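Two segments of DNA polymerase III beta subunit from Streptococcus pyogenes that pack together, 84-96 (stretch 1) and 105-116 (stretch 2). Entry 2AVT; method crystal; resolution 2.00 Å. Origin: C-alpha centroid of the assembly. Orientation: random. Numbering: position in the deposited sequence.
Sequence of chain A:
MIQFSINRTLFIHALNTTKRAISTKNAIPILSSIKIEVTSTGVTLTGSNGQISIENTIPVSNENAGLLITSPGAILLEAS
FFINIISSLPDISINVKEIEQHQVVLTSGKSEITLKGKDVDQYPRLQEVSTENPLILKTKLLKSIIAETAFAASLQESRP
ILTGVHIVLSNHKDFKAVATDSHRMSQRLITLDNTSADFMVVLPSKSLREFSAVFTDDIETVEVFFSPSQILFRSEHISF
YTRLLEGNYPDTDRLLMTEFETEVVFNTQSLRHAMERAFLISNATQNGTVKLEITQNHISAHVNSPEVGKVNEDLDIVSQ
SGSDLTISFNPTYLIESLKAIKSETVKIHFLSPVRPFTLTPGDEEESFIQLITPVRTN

Stretch 1 (84-96) NIISSLPDISINV
Stretch 2 105-116: VLTSGKSEITLK

Stretch 1 leaves a helix that includes Asn 84 to Ile 86, passes through a loop and enters a strand at Ser 93. Stretch 2 is a hairpin: strand 105-108, a type II' turn from Ser 108 to Ser 111, then strand 111-116. Strands 93-96 and 105-108 run antiparallel, their directions 156° apart. Asn 95 faces Thr 107 as the hydrogen-bonded pair (CA to CA 5.1 Å), with Asn 95 N to Thr 107 O and Thr 107 N to Asn 95 O both 2.9 Å and nearly straight. Val 96 and Leu 106 form the next, non-hydrogen-bonded pair, CA to CA 4.8 Å. Within the hairpin, Leu 106 and Ile 113 exchange backbone hydrogen bonds, N to O 2.8 Å from Leu 106 and 2.9 Å from Ile 113.

The strands are extended, with phi/psi near -115/125, so side chains alternate between faces. Asn 95 (chi1 t) and Thr 107 (chi1 m) share the partly exposed face, where polar groups are tolerated, their CB atoms 4.3 Å apart. Val 96 (t) and Leu 106 (m, t) share the buried face beneath the helix, Val 96 CG1 lying 3.9 Å from Leu 106 CD2. The other methyl of Leu 106, CD1, reaches Ile 85 CG2 at 3.7 Å and Ile 86 CD1 at 4.0 Å. This branched side chain thus meets strand and helix at once.

Ile 85 (m, t) points toward the hairpin, and its extended chi2 carries CD1 to 3.3 Å from Leu 115 CD2. Ile 86 starts sideways, but its m, m rotamer brings its end nearer. Leu 89 (m, t) places CD2 3.6 Å from Ile 113 CD1, while its CB lies 3.7 Å from Ser 108 CB. Ile 113 (m, t) and Leu 115 (m, t) both point toward stretch 1, as alternate residues of one strand can.

At the turn the chemistry becomes polar. Ser 108, chi1 t, directs OG to accept from Asp 91 N at 2.9 Å; a small hydroxyl suits this buried site, where a backbone NH needs a partner. Pro 90 packs its ring over the turn, CG 3.1 Å from Ser 108 O. Gly 109 has phi/psi of 69/-134; positive phi favours glycine, and an ideal CB would clash with Asp 91 OD1 at 2.5 Å. A water accepts from Gly 109 N at 2.9 Å and donates a weak bond to Ser 93 O at 3.3 Å, bridging turn and strand.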

# COMPACT_ATOMS: atom_id res chain seq x y z
N ASN A 84 3.40 -12.32 -13.41
CA ASN A 84 2.24 -12.79 -12.63
C ASN A 84 1.97 -14.27 -12.96
O ASN A 84 1.61 -15.05 -12.09
CB ASN A 84 0.98 -11.97 -12.94
CG ASN A 84 1.08 -10.54 -12.46
OD1 ASN A 84 1.69 -10.26 -11.43
ND2 ASN A 84 0.46 -9.63 -13.19
N ILE A 85 2.13 -14.64 -14.23
CA ILE A 85 1.91 -16.03 -14.61
C ILE A 85 2.92 -16.96 -13.92
O ILE A 85 2.54 -17.94 -13.26
CB ILE A 85 1.99 -16.20 -16.13
CG1 ILE A 85 0.69 -15.70 -16.75
CG2 ILE A 85 2.21 -17.67 -16.49
CD1 ILE A 85 0.83 -15.31 -18.18
N ILE A 86 4.20 -16.62 -14.03
CA ILE A 86 5.27 -17.40 -13.41
C ILE A 86 5.04 -17.52 -11.92
O ILE A 86 5.18 -18.60 -11.34
CB ILE A 86 6.66 -16.75 -13.66
CG1 ILE A 86 7.02 -16.87 -15.15
CG2 ILE A 86 7.73 -17.39 -12.78
CD1 ILE A 86 7.16 -18.31 -15.65
N SER A 87 4.68 -16.41 -11.28
CA SER A 87 4.45 -16.41 -9.84
C SER A 87 3.23 -17.24 -9.45
O SER A 87 3.08 -17.60 -8.29
CB SER A 87 4.26 -14.98 -9.32
OG SER A 87 5.36 -14.15 -9.68
N SER A 88 2.36 -17.52 -10.41
CA SER A 88 1.15 -18.29 -10.11
C SER A 88 1.30 -19.79 -10.36
O SER A 88 0.40 -20.55 -9.99
CB SER A 88 -0.02 -17.79 -10.96
OG SER A 88 0.03 -18.39 -12.24
N LEU A 89 2.39 -20.21 -10.99
CA LEU A 89 2.59 -21.63 -11.29
C LEU A 89 2.73 -22.44 -10.02
O LEU A 89 3.36 -21.99 -9.06
CB LEU A 89 3.77 -21.81 -12.23
CG LEU A 89 3.44 -21.27 -13.63
CD1 LEU A 89 4.65 -21.34 -14.55
CD2 LEU A 89 2.28 -22.07 -14.21
N PRO A 90 2.15 -23.65 -10.01
CA PRO A 90 2.14 -24.57 -8.87
C PRO A 90 3.43 -25.24 -8.37
O PRO A 90 3.70 -25.22 -7.18
CB PRO A 90 1.08 -25.59 -9.29
CG PRO A 90 1.32 -25.73 -10.76
CD PRO A 90 1.58 -24.28 -11.21
N ASP A 91 4.21 -25.84 -9.27
CA ASP A 91 5.43 -26.53 -8.84
C ASP A 91 6.71 -25.72 -8.69
O ASP A 91 6.87 -24.64 -9.27
CB ASP A 91 5.70 -27.72 -9.75
CG ASP A 91 4.99 -28.98 -9.28
OD1 ASP A 91 3.75 -28.94 -9.05
OD2 ASP A 91 5.66 -30.03 -9.15
N ILE A 92 7.63 -26.28 -7.91
CA ILE A 92 8.92 -25.67 -7.63
C ILE A 92 9.74 -25.40 -8.89
O ILE A 92 10.53 -24.46 -8.92
CB ILE A 92 9.75 -26.55 -6.68
CG1 ILE A 92 8.95 -26.82 -5.40
CG2 ILE A 92 11.06 -25.86 -6.32
CD1 ILE A 92 9.65 -27.74 -4.40
N SER A 93 9.55 -26.22 -9.92
CA SER A 93 10.29 -26.02 -11.15
C SER A 93 9.41 -25.78 -12.36
O SER A 93 8.32 -26.35 -12.49
CB SER A 93 11.23 -27.21 -11.42
OG SER A 93 10.53 -28.44 -11.36
N ILE A 94 9.91 -24.94 -13.26
CA ILE A 94 9.19 -24.58 -14.46
C ILE A 94 9.98 -24.91 -15.71
O ILE A 94 11.18 -24.66 -15.78
CB ILE A 94 8.88 -23.08 -14.48
CG1 ILE A 94 8.04 -22.72 -13.25
CG2 ILE A 94 8.15 -22.70 -15.75
CD1 ILE A 94 7.75 -21.25 -13.12
N ASN A 95 9.30 -25.49 -16.69
CA ASN A 95 9.92 -25.82 -17.95
C ASN A 95 9.40 -24.79 -18.94
O ASN A 95 8.19 -24.55 -19.01
CB ASN A 95 9.52 -27.23 -18.39
CG ASN A 95 10.35 -27.72 -19.55
OD1 ASN A 95 10.12 -27.36 -20.70
ND2 ASN A 95 11.34 -28.56 -19.26
N VAL A 96 10.31 -24.18 -19.69
CA VAL A 96 9.97 -23.16 -20.66
C VAL A 96 10.36 -23.64 -22.04
O VAL A 96 11.54 -23.87 -22.31
CB VAL A 96 10.73 -21.85 -20.38
CG1 VAL A 96 10.26 -20.76 -21.32
CG2 VAL A 96 10.52 -21.44 -18.93
N VAL A 105 5.60 -22.32 -24.15
CA VAL A 105 4.77 -23.21 -23.36
C VAL A 105 5.46 -23.33 -22.01
O VAL A 105 6.61 -23.77 -21.94
CB VAL A 105 4.68 -24.60 -24.00
CG1 VAL A 105 3.83 -25.52 -23.15
CG2 VAL A 105 4.14 -24.48 -25.42
N LEU A 106 4.75 -22.93 -20.97
CA LEU A 106 5.26 -22.98 -19.61
C LEU A 106 4.58 -24.17 -18.93
O LEU A 106 3.35 -24.23 -18.86
CB LEU A 106 4.90 -21.69 -18.87
CG LEU A 106 5.27 -20.36 -19.53
CD1 LEU A 106 4.69 -19.21 -18.72
CD2 LEU A 106 6.80 -20.23 -19.61
N THR A 107 5.39 -25.12 -18.44
CA THR A 107 4.85 -26.30 -17.77
C THR A 107 5.38 -26.39 -16.35
O THR A 107 6.60 -26.35 -16.11
CB THR A 107 5.22 -27.59 -18.53
OG1 THR A 107 4.70 -27.53 -19.85
CG2 THR A 107 4.64 -28.81 -17.82
N SER A 108 4.46 -26.49 -15.41
CA SER A 108 4.80 -26.59 -14.00
C SER A 108 3.77 -27.50 -13.36
O SER A 108 2.62 -27.11 -13.18
CB SER A 108 4.76 -25.22 -13.33
OG SER A 108 5.10 -25.31 -11.96
N GLY A 109 4.18 -28.72 -13.03
CA GLY A 109 3.26 -29.66 -12.43
C GLY A 109 2.26 -30.07 -13.49
O GLY A 109 2.62 -30.34 -14.63
N LYS A 110 0.98 -30.07 -13.12
CA LYS A 110 -0.09 -30.45 -14.04
C LYS A 110 -0.61 -29.26 -14.82
O LYS A 110 -1.57 -29.39 -15.57
CB LYS A 110 -1.24 -31.07 -13.25
CG LYS A 110 -0.88 -32.36 -12.56
CD LYS A 110 -1.68 -32.51 -11.28
CE LYS A 110 -1.43 -31.31 -10.38
NZ LYS A 110 -1.93 -31.53 -9.00
N SER A 111 0.04 -28.11 -14.65
CA SER A 111 -0.40 -26.89 -15.32
C SER A 111 0.43 -26.53 -16.54
O SER A 111 1.66 -26.46 -16.48
CB SER A 111 -0.39 -25.72 -14.32
OG SER A 111 -0.98 -24.56 -14.89
N GLU A 112 -0.25 -26.33 -17.67
CA GLU A 112 0.41 -25.94 -18.91
C GLU A 112 -0.20 -24.64 -19.43
O GLU A 112 -1.39 -24.59 -19.79
CB GLU A 112 0.25 -27.01 -19.98
CG GLU A 112 0.85 -26.57 -21.30
CD GLU A 112 0.66 -27.57 -22.41
OE1 GLU A 112 1.36 -28.59 -22.42
OE2 GLU A 112 -0.21 -27.33 -23.28
N ILE A 113 0.62 -23.59 -19.46
CA ILE A 113 0.19 -22.27 -19.91
C ILE A 113 1.02 -21.81 -21.11
O ILE A 113 2.25 -21.73 -21.03
CB ILE A 113 0.33 -21.23 -18.77
CG1 ILE A 113 -0.63 -21.59 -17.63
CG2 ILE A 113 0.02 -19.81 -19.29
CD1 ILE A 113 -0.38 -20.82 -16.34
N THR A 114 0.35 -21.54 -22.22
CA THR A 114 1.04 -21.08 -23.41
C THR A 114 0.82 -19.59 -23.59
O THR A 114 -0.32 -19.11 -23.49
CB THR A 114 0.53 -21.82 -24.66
OG1 THR A 114 0.62 -23.23 -24.42
CG2 THR A 114 1.36 -21.46 -25.89
N LEU A 115 1.90 -18.85 -23.83
CA LEU A 115 1.82 -17.40 -24.01
C LEU A 115 2.34 -16.96 -25.37
O LEU A 115 3.30 -17.53 -25.90
CB LEU A 115 2.64 -16.68 -22.94
CG LEU A 115 2.31 -17.05 -21.50
CD1 LEU A 115 3.30 -16.37 -20.57
CD2 LEU A 115 0.86 -16.66 -21.18
N LYS A 116 1.71 -15.94 -25.94
CA LYS A 116 2.16 -15.42 -27.23
C LYS A 116 3.18 -14.32 -26.96
O LYS A 116 2.97 -13.46 -26.09
CB LYS A 116 0.97 -14.86 -28.03
CG LYS A 116 1.35 -14.15 -29.34
CD LYS A 116 2.31 -14.97 -30.19
CE LYS A 116 1.86 -15.04 -31.64
NZ LYS A 116 1.58 -13.69 -32.20
O HOH W 1 6.93 -29.34 -12.48